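Local coordinates for probable enoyl-CoA hydratase/isomerase (Pseudomonas aeruginosa PAO1, PDB 5WYD), which probably acts as a hydro-lyase of the crotonase (enoyl-CoA hydratase/isomerase) family, with a proposed role in diffusible signal factor biosynthesis, at residues A[70-76]-A[115-121]; A[133-139]-A[191-197]; A[141-147]-A[174-180]. The protein carries 1 engineered substitution. One frame throughout, in Å; residues are numbered along the deposited sequence.

Contact 1 of 3, residues A[70-76]-A[115-121]; sequences GPKFFSA and AINGYAM. With PTD (pentanedial), chain G.
Residues 70-76, in the loop after strand 63-68, run parallel to 115-121, where strand 111-116 ends and the short strand 119-121 begins. Ser75 pairs with Ala120 (CA to CA 4.8 Å), while Phe73 CA comes within 3.6 Å of Gly118 CA. At Phe74 the chain turns a corner, with phi/psi near -69/-57, and is extended again at Ser75.

Three backbone hydrogen bonds set the register: Tyr119 N to Lys72 O (2.7 Å), Ser75 N to Tyr119 O (3.0 Å) and Met121 N to Ser75 O (3.1 Å). Ser75 O also receives a CA-H...O contact from Ala120 CA at 3.2 Å. Gly118 must lack a side chain, since a CB would collide with the backbone of 72-74. Asn117, chi1 p, directs ND2 to Gly68 O. The carbonyl oxygen of Ala115 lies at the Phe74 ring edge, 3.0 Å from Phe74 CD1.

Apolar packing centres on Phe74, chi1 t. Ile116 CG1 lies over one ring face, and Phe74 CD2 meets Ala120 CB at 3.7 Å. Phe73 and Tyr119, both chi1 m, meet obliquely, with centroids 5.5 Å apart, and Lys72 CE is 3.4 Å from Tyr119 CE1.

Pentanedial lies beside Lys72 and Phe73, its O5 3.6 Å from Phe73 CZ. The pairing fits a corner of the crotonase spiral: backbone bonds fix the turn, Phe74 is buried on one flank, and Lys72 and Phe73 are left facing the ligand.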
# COMPACT_ATOMS: atom_id res chain seq x y z
N GLY A 70 -7.67 -33.31 -25.53
CA GLY A 70 -8.98 -33.87 -25.68
C GLY A 70 -10.05 -32.80 -25.60
O GLY A 70 -9.84 -31.70 -25.08
N PRO A 71 -11.22 -33.11 -26.16
CA PRO A 71 -12.33 -32.15 -26.14
C PRO A 71 -12.99 -31.99 -24.78
O PRO A 71 -13.69 -31.01 -24.54
CB PRO A 71 -13.31 -32.74 -27.16
CG PRO A 71 -13.04 -34.20 -27.11
CD PRO A 71 -11.58 -34.37 -26.83
N LYS A 72 -12.89 -33.00 -23.93
CA LYS A 72 -13.74 -33.05 -22.76
C LYS A 72 -13.22 -32.16 -21.62
O LYS A 72 -14.00 -31.47 -20.98
CB LYS A 72 -13.88 -34.50 -22.33
CG LYS A 72 -15.18 -34.90 -21.62
CD LYS A 72 -15.42 -34.27 -20.27
CE LYS A 72 -16.63 -34.88 -19.64
NZ LYS A 72 -16.22 -36.19 -19.10
N PHE A 73 -11.91 -32.18 -21.35
CA PHE A 73 -11.33 -31.47 -20.20
C PHE A 73 -10.26 -30.48 -20.64
O PHE A 73 -9.24 -30.89 -21.19
CB PHE A 73 -10.71 -32.43 -19.18
CG PHE A 73 -11.68 -33.37 -18.59
CD1 PHE A 73 -11.94 -34.58 -19.18
CD2 PHE A 73 -12.34 -33.05 -17.43
CE1 PHE A 73 -12.83 -35.45 -18.62
CE2 PHE A 73 -13.24 -33.92 -16.86
CZ PHE A 73 -13.49 -35.12 -17.45
N PHE A 74 -10.46 -29.19 -20.35
CA PHE A 74 -9.34 -28.27 -20.47
C PHE A 74 -8.32 -28.57 -19.39
O PHE A 74 -7.16 -28.88 -19.69
CB PHE A 74 -9.84 -26.83 -20.35
CG PHE A 74 -8.74 -25.83 -20.14
CD1 PHE A 74 -8.10 -25.26 -21.23
CD2 PHE A 74 -8.32 -25.47 -18.86
CE1 PHE A 74 -7.07 -24.35 -21.06
CE2 PHE A 74 -7.28 -24.56 -18.70
CZ PHE A 74 -6.65 -24.01 -19.80
N SER A 75 -8.75 -28.53 -18.13
CA SER A 75 -7.89 -28.93 -17.04
C SER A 75 -8.74 -29.23 -15.83
O SER A 75 -9.60 -28.43 -15.45
CB SER A 75 -6.86 -27.85 -16.72
OG SER A 75 -5.95 -28.33 -15.74
N ALA A 76 -8.44 -30.35 -15.18
CA ALA A 76 -9.17 -30.79 -14.01
C ALA A 76 -8.56 -30.30 -12.72
O ALA A 76 -9.13 -30.55 -11.65
CB ALA A 76 -9.21 -32.32 -13.96
N ALA A 115 -6.90 -21.38 -24.01
CA ALA A 115 -7.93 -21.93 -24.88
C ALA A 115 -8.64 -23.06 -24.14
O ALA A 115 -8.10 -24.16 -24.04
CB ALA A 115 -7.31 -22.43 -26.18
N ILE A 116 -9.88 -22.82 -23.76
CA ILE A 116 -10.65 -23.74 -22.94
C ILE A 116 -11.46 -24.64 -23.86
O ILE A 116 -12.53 -24.28 -24.35
CB ILE A 116 -11.54 -22.99 -21.96
CG1 ILE A 116 -10.70 -22.02 -21.13
CG2 ILE A 116 -12.31 -23.99 -21.09
CD1 ILE A 116 -11.47 -21.19 -20.16
N ASN A 117 -10.97 -25.85 -24.08
CA ASN A 117 -11.69 -26.79 -24.90
C ASN A 117 -12.50 -27.78 -24.07
O ASN A 117 -13.31 -28.51 -24.64
CB ASN A 117 -10.74 -27.51 -25.87
CG ASN A 117 -9.61 -28.24 -25.16
OD1 ASN A 117 -9.36 -28.03 -23.98
ND2 ASN A 117 -8.95 -29.14 -25.89
N GLY A 118 -12.32 -27.81 -22.76
CA GLY A 118 -13.01 -28.77 -21.92
C GLY A 118 -13.33 -28.24 -20.54
O GLY A 118 -13.27 -27.04 -20.29
N TYR A 119 -13.74 -29.15 -19.63
CA TYR A 119 -14.01 -28.74 -18.25
C TYR A 119 -12.76 -28.14 -17.67
O TYR A 119 -11.69 -28.75 -17.71
CB TYR A 119 -14.42 -29.89 -17.34
CG TYR A 119 -15.77 -30.41 -17.59
CD1 TYR A 119 -16.00 -31.14 -18.71
CD2 TYR A 119 -16.80 -30.18 -16.71
CE1 TYR A 119 -17.22 -31.62 -18.97
CE2 TYR A 119 -18.05 -30.67 -16.98
CZ TYR A 119 -18.23 -31.41 -18.12
OH TYR A 119 -19.46 -31.91 -18.43
N ALA A 120 -12.90 -26.95 -17.10
CA ALA A 120 -11.83 -26.28 -16.38
C ALA A 120 -12.34 -26.06 -14.96
O ALA A 120 -13.14 -25.16 -14.71
CB ALA A 120 -11.45 -24.97 -17.03
N MET A 121 -11.81 -26.82 -14.03
CA MET A 121 -12.26 -26.67 -12.66
C MET A 121 -11.05 -26.77 -11.74
O MET A 121 -10.01 -27.32 -12.11
CB MET A 121 -13.36 -27.69 -12.32
CG MET A 121 -14.57 -27.62 -13.28
SD MET A 121 -15.84 -28.82 -12.90
CE MET A 121 -16.36 -28.22 -11.30
C1 PTD G . -18.64 -33.46 -12.78
C2 PTD G . -17.59 -34.49 -13.22
C3 PTD G . -18.23 -35.28 -14.36
C4 PTD G . -17.37 -36.49 -14.70
C5 PTD G . -17.55 -36.90 -16.17
O1 PTD G . -19.69 -33.86 -12.39
O5 PTD G . -16.74 -36.57 -17.01

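Contact 2 of 3, residues A[133-139]-A[191-197]; sequences IRIAERQ and VEQVVDS
Strands 133-137 and 193-195 lie parallel at 4.5 Å between axes, crossing at -30°, and pair Ile135 with Gln193, Ala136 with Val194 and Glu137 with Val195. Ala136 N bonds Gln193 O (3.1 Å) and Val195 N bonds Ala136 O (2.6 Å).

Glu192 (chi1 m, chi2 p) curls back so that OE1 accepts Arg134 N at 2.7 Å and lies over the guanidinium face, while OE2 makes a salt bridge to Arg134 NH2 (3.1 Å); Trp169 of the second subunit packs on Glu192. Arg134 (chi1 m, chi2 t) also gives NE to Leu190 O. Val195 CB is 4.3 Å from Ile135 CG2, beneath helix 200-211; on the other face Ala136 CB meets Val191 CG1 (4.3 Å). Arg138 (m, t, m) reaches Asp196 OD1 through NH1 at 2.6 Å, and Ser197 OG bonds Gln139 OE1 (3.0 Å).

At this edge of the chain's crotonase sheet, backbone bonds and apolar pairs hold the middle, and salt bridges Arg134-Glu192 and Arg138-Asp196 tie the ends.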
# COMPACT_ATOMS: atom_id res chain seq x y z
N ILE A 133 -5.38 -13.97 -21.52
CA ILE A 133 -6.65 -13.92 -22.23
C ILE A 133 -7.25 -15.31 -22.24
O ILE A 133 -6.54 -16.32 -22.36
CB ILE A 133 -6.45 -13.41 -23.67
CG1 ILE A 133 -5.58 -12.17 -23.65
CG2 ILE A 133 -7.79 -13.05 -24.30
CD1 ILE A 133 -5.19 -11.67 -25.01
N ARG A 134 -8.56 -15.37 -22.16
CA ARG A 134 -9.24 -16.65 -22.15
C ARG A 134 -10.25 -16.75 -23.28
O ARG A 134 -11.09 -15.87 -23.45
CB ARG A 134 -9.90 -16.88 -20.80
CG ARG A 134 -8.89 -17.09 -19.70
CD ARG A 134 -9.42 -16.60 -18.39
NE ARG A 134 -9.60 -15.17 -18.42
CZ ARG A 134 -8.61 -14.31 -18.28
NH1 ARG A 134 -7.38 -14.75 -18.09
NH2 ARG A 134 -8.84 -13.01 -18.32
N ILE A 135 -10.15 -17.84 -24.04
CA ILE A 135 -11.07 -18.16 -25.13
C ILE A 135 -11.71 -19.50 -24.80
O ILE A 135 -11.00 -20.50 -24.65
CB ILE A 135 -10.32 -18.25 -26.47
CG1 ILE A 135 -9.54 -16.97 -26.75
CG2 ILE A 135 -11.28 -18.54 -27.62
CD1 ILE A 135 -8.84 -17.03 -28.07
N ALA A 136 -13.05 -19.54 -24.77
CA ALA A 136 -13.71 -20.79 -24.39
C ALA A 136 -14.78 -21.21 -25.39
O ALA A 136 -15.46 -20.39 -26.01
CB ALA A 136 -14.34 -20.68 -23.00
N GLU A 137 -14.88 -22.54 -25.53
CA GLU A 137 -15.90 -23.26 -26.27
C GLU A 137 -17.20 -23.19 -25.48
O GLU A 137 -17.19 -23.18 -24.24
CB GLU A 137 -15.47 -24.70 -26.46
CG GLU A 137 -14.22 -24.88 -27.31
CD GLU A 137 -13.81 -26.33 -27.44
OE1 GLU A 137 -12.83 -26.62 -28.15
OE2 GLU A 137 -14.48 -27.19 -26.82
N ARG A 138 -18.33 -23.15 -26.18
CA ARG A 138 -19.58 -22.87 -25.49
C ARG A 138 -19.84 -23.87 -24.37
O ARG A 138 -20.42 -23.52 -23.34
CB ARG A 138 -20.71 -22.87 -26.49
CG ARG A 138 -20.34 -22.15 -27.73
CD ARG A 138 -21.58 -21.78 -28.44
NE ARG A 138 -22.53 -22.88 -28.37
CZ ARG A 138 -22.50 -23.92 -29.19
NH1 ARG A 138 -21.56 -24.00 -30.13
NH2 ARG A 138 -23.40 -24.89 -29.07
N GLN A 139 -19.42 -25.11 -24.56
CA GLN A 139 -19.80 -26.19 -23.66
C GLN A 139 -19.06 -26.18 -22.33
O GLN A 139 -19.57 -26.69 -21.34
CB GLN A 139 -19.59 -27.52 -24.34
CG GLN A 139 -18.15 -27.97 -24.55
CD GLN A 139 -17.50 -27.25 -25.69
OE1 GLN A 139 -18.08 -26.33 -26.26
NE2 GLN A 139 -16.33 -27.71 -26.08
N VAL A 191 -14.43 -14.72 -19.20
CA VAL A 191 -13.85 -15.06 -20.49
C VAL A 191 -14.06 -13.89 -21.44
O VAL A 191 -15.11 -13.24 -21.41
CB VAL A 191 -14.44 -16.37 -21.05
CG1 VAL A 191 -14.05 -17.53 -20.15
CG2 VAL A 191 -15.95 -16.29 -21.20
N GLU A 192 -12.99 -13.53 -22.15
CA GLU A 192 -13.07 -12.46 -23.15
C GLU A 192 -13.88 -12.87 -24.38
O GLU A 192 -14.48 -12.01 -25.03
CB GLU A 192 -11.68 -11.99 -23.55
CG GLU A 192 -10.98 -11.26 -22.42
CD GLU A 192 -10.69 -12.16 -21.27
OE1 GLU A 192 -10.11 -13.24 -21.54
OE2 GLU A 192 -11.11 -11.84 -20.12
N GLN A 193 -13.79 -14.12 -24.81
CA GLN A 193 -14.52 -14.57 -26.00
C GLN A 193 -15.08 -15.98 -25.84
O GLN A 193 -14.52 -16.81 -25.12
CB GLN A 193 -13.63 -14.50 -27.26
CG GLN A 193 -14.22 -15.18 -28.48
CD GLN A 193 -13.30 -15.17 -29.65
OE1 GLN A 193 -12.22 -14.57 -29.59
NE2 GLN A 193 -13.69 -15.86 -30.73
N VAL A 194 -16.17 -16.26 -26.57
CA VAL A 194 -16.82 -17.57 -26.61
C VAL A 194 -16.69 -18.07 -28.04
O VAL A 194 -16.78 -17.29 -29.00
CB VAL A 194 -18.31 -17.57 -26.20
CG1 VAL A 194 -18.95 -18.93 -26.50
CG2 VAL A 194 -18.46 -17.21 -24.76
N VAL A 195 -16.39 -19.35 -28.19
CA VAL A 195 -16.20 -19.92 -29.51
C VAL A 195 -17.00 -21.21 -29.66
O VAL A 195 -17.41 -21.85 -28.69
CB VAL A 195 -14.71 -20.13 -29.76
CG1 VAL A 195 -14.26 -21.43 -29.15
CG2 VAL A 195 -14.39 -20.03 -31.25
N ASP A 196 -17.24 -21.56 -30.91
CA ASP A 196 -17.95 -22.79 -31.23
C ASP A 196 -17.09 -23.99 -30.84
O ASP A 196 -15.86 -23.91 -30.81
CB ASP A 196 -18.29 -22.78 -32.71
CG ASP A 196 -19.34 -23.76 -33.06
OD1 ASP A 196 -19.91 -24.35 -32.12
OD2 ASP A 196 -19.61 -23.90 -34.27
N SER A 197 -17.73 -25.12 -30.56
CA SER A 197 -16.98 -26.28 -30.07
C SER A 197 -15.86 -26.68 -31.03
O SER A 197 -16.06 -26.76 -32.24
CB SER A 197 -17.91 -27.47 -29.84
OG SER A 197 -18.98 -27.14 -28.97

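Contact 3 of 3, residues A[141-147]-A[174-180]; sequences QMALPEA and ILCNERV. With PTD (pentanedial), chain G.
A single antiparallel bridge, backed by apolar packing, joins strand 142-143 and the start of helix 146-149 to the end of helix 157-176 and the chain leaving it. Met142 and Val180 form a hydrogen-bonded pair: Met142 N to Val180 O is 3.1 Å, and Val180 N to Met142 O is 3.2 Å. Gln141 CA adds a CA-H...O contact to Val180 O at 3.3 Å, and Met142 CE lies 3.9 Å from Val180 CG2.

Ala143 CB packs on Arg179 CB at 3.6 Å. Asn177, the first residue after the helix to leave helical phi/psi (59/53), turns the chain back alongside 141-147. This part of the crotonase fold lies against a neighbouring subunit: Asn177 ND2 is hydrogen-bonded to Gln214 of the third subunit, and Ile226 of that subunit packs on Ile174. Ile174, chi1 t and chi2 p, sends CD1 to Leu144 CB (4.1 Å) and Ala147 CB (3.9 Å). Arg179, chi1 p, has CD 3.4 Å from Gln141 OE1 and brings NH2 to 3.7 Å from C1 of pentanedial.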
# COMPACT_ATOMS: atom_id res chain seq x y z
N GLN A 141 -17.54 -25.73 -18.77
CA GLN A 141 -18.02 -25.24 -17.49
C GLN A 141 -16.84 -25.08 -16.57
O GLN A 141 -16.00 -25.98 -16.44
CB GLN A 141 -19.05 -26.16 -16.87
CG GLN A 141 -20.37 -26.22 -17.59
CD GLN A 141 -21.29 -27.22 -16.96
OE1 GLN A 141 -20.84 -28.10 -16.22
NE2 GLN A 141 -22.60 -27.07 -17.19
N MET A 142 -16.78 -23.92 -15.92
CA MET A 142 -15.68 -23.57 -15.04
C MET A 142 -16.17 -23.23 -13.66
O MET A 142 -17.06 -22.39 -13.50
CB MET A 142 -14.92 -22.39 -15.62
CG MET A 142 -14.48 -22.63 -17.02
SD MET A 142 -14.57 -21.08 -17.88
CE MET A 142 -16.36 -20.84 -17.95
N ALA A 143 -15.57 -23.86 -12.66
CA ALA A 143 -15.94 -23.58 -11.29
C ALA A 143 -14.79 -23.96 -10.39
O ALA A 143 -13.79 -24.54 -10.83
CB ALA A 143 -17.19 -24.33 -10.86
N LEU A 144 -14.88 -23.48 -9.17
CA LEU A 144 -13.95 -23.91 -8.14
C LEU A 144 -14.69 -24.80 -7.15
O LEU A 144 -15.48 -24.30 -6.34
CB LEU A 144 -13.33 -22.71 -7.43
CG LEU A 144 -12.50 -21.81 -8.36
CD1 LEU A 144 -11.90 -20.65 -7.59
CD2 LEU A 144 -11.40 -22.59 -9.09
N PRO A 145 -14.42 -26.10 -7.14
CA PRO A 145 -15.13 -27.04 -6.26
C PRO A 145 -14.32 -27.41 -5.03
O PRO A 145 -14.74 -28.31 -4.29
CB PRO A 145 -15.26 -28.28 -7.16
CG PRO A 145 -13.97 -28.24 -7.97
CD PRO A 145 -13.67 -26.79 -8.21
N GLU A 146 -13.19 -26.74 -4.81
CA GLU A 146 -12.35 -27.09 -3.70
C GLU A 146 -13.07 -26.86 -2.39
O GLU A 146 -12.90 -27.62 -1.45
CB GLU A 146 -11.06 -26.30 -3.81
CG GLU A 146 -11.23 -25.01 -4.53
CD GLU A 146 -10.54 -25.02 -5.87
OE1 GLU A 146 -10.84 -24.12 -6.65
OE2 GLU A 146 -9.72 -25.92 -6.16
N ALA A 147 -13.89 -25.81 -2.32
CA ALA A 147 -14.60 -25.55 -1.07
C ALA A 147 -15.49 -26.72 -0.69
O ALA A 147 -15.68 -26.99 0.50
CB ALA A 147 -15.41 -24.27 -1.17
N ILE A 174 -16.83 -19.86 -5.51
CA ILE A 174 -16.04 -20.49 -4.48
C ILE A 174 -16.90 -20.84 -3.27
O ILE A 174 -16.95 -22.00 -2.85
CB ILE A 174 -14.84 -19.59 -4.13
CG1 ILE A 174 -13.91 -20.28 -3.13
CG2 ILE A 174 -15.30 -18.21 -3.74
CD1 ILE A 174 -13.57 -21.70 -3.51
N LEU A 175 -17.63 -19.87 -2.74
CA LEU A 175 -18.39 -20.10 -1.52
C LEU A 175 -19.56 -21.06 -1.75
O LEU A 175 -19.78 -21.99 -0.97
CB LEU A 175 -18.86 -18.76 -0.96
CG LEU A 175 -17.74 -17.83 -0.48
CD1 LEU A 175 -18.33 -16.56 0.07
CD2 LEU A 175 -16.69 -18.44 0.49
N CYS A 176 -20.33 -20.83 -2.81
CA CYS A 176 -21.53 -21.64 -3.06
C CYS A 176 -21.29 -22.80 -4.01
O CYS A 176 -22.23 -23.56 -4.27
CB CYS A 176 -22.62 -20.72 -3.56
SG CYS A 176 -22.67 -19.38 -2.38
N ASN A 177 -20.08 -22.95 -4.53
CA ASN A 177 -19.74 -24.10 -5.37
C ASN A 177 -20.64 -24.18 -6.60
O ASN A 177 -21.24 -25.21 -6.89
CB ASN A 177 -19.81 -25.38 -4.53
CG ASN A 177 -19.32 -26.60 -5.25
OD1 ASN A 177 -18.65 -26.50 -6.27
ND2 ASN A 177 -19.65 -27.76 -4.72
N GLU A 178 -20.70 -23.08 -7.35
CA GLU A 178 -21.57 -22.96 -8.51
C GLU A 178 -20.75 -22.87 -9.79
O GLU A 178 -19.95 -21.95 -9.95
CB GLU A 178 -22.49 -21.75 -8.39
CG GLU A 178 -23.65 -22.00 -7.47
CD GLU A 178 -24.85 -21.15 -7.80
OE1 GLU A 178 -24.80 -20.41 -8.80
OE2 GLU A 178 -25.86 -21.23 -7.06
N ARG A 179 -20.96 -23.83 -10.70
CA ARG A 179 -20.30 -23.84 -12.00
C ARG A 179 -21.02 -22.91 -12.96
O ARG A 179 -22.22 -22.63 -12.82
CB ARG A 179 -20.22 -25.26 -12.57
CG ARG A 179 -21.54 -25.99 -12.53
CD ARG A 179 -21.41 -27.42 -12.97
NE ARG A 179 -20.42 -28.13 -12.17
CZ ARG A 179 -20.19 -29.43 -12.28
NH1 ARG A 179 -20.88 -30.15 -13.14
NH2 ARG A 179 -19.28 -30.00 -11.51
N VAL A 180 -20.26 -22.40 -13.94
CA VAL A 180 -20.75 -21.42 -14.90
C VAL A 180 -20.48 -21.87 -16.33
O VAL A 180 -19.40 -22.41 -16.63
CB VAL A 180 -20.13 -20.03 -14.65
CG1 VAL A 180 -20.52 -19.53 -13.27
CG2 VAL A 180 -18.61 -20.09 -14.82
C1 PTD G . -18.64 -33.46 -12.78
C2 PTD G . -17.59 -34.49 -13.22
C3 PTD G . -18.23 -35.28 -14.36
C4 PTD G . -17.37 -36.49 -14.70
C5 PTD G . -17.55 -36.90 -16.17
O1 PTD G . -19.69 -33.86 -12.39
O5 PTD G . -16.74 -36.57 -17.01

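How the contacts relate
Contact 3 lies outermost, its centre about 19 Å from that of the chain against about 14 Å for contacts 1 and 2; contact 2 joins mostly buried strand residues to exposed Arg138, Gln139, Asp196 and Ser197 at one end. Contacts 1 and 2 share the main sheet, with a probable hydrogen bond from Ile116 N to Ile135 O (2.7 Å). Contact 3 instead meets contact 1 through the small sheet of 119-121 and 142-143, where Met121 CE lies 3.4 Å from Arg179 NH2; both touch the same pentanedial. Salt bridges across the segments belong to contact 2; contacts 1 and 3 rely on backbone bonds and apolar packing. Contact 2 faces the second subunit, contact 3 the third.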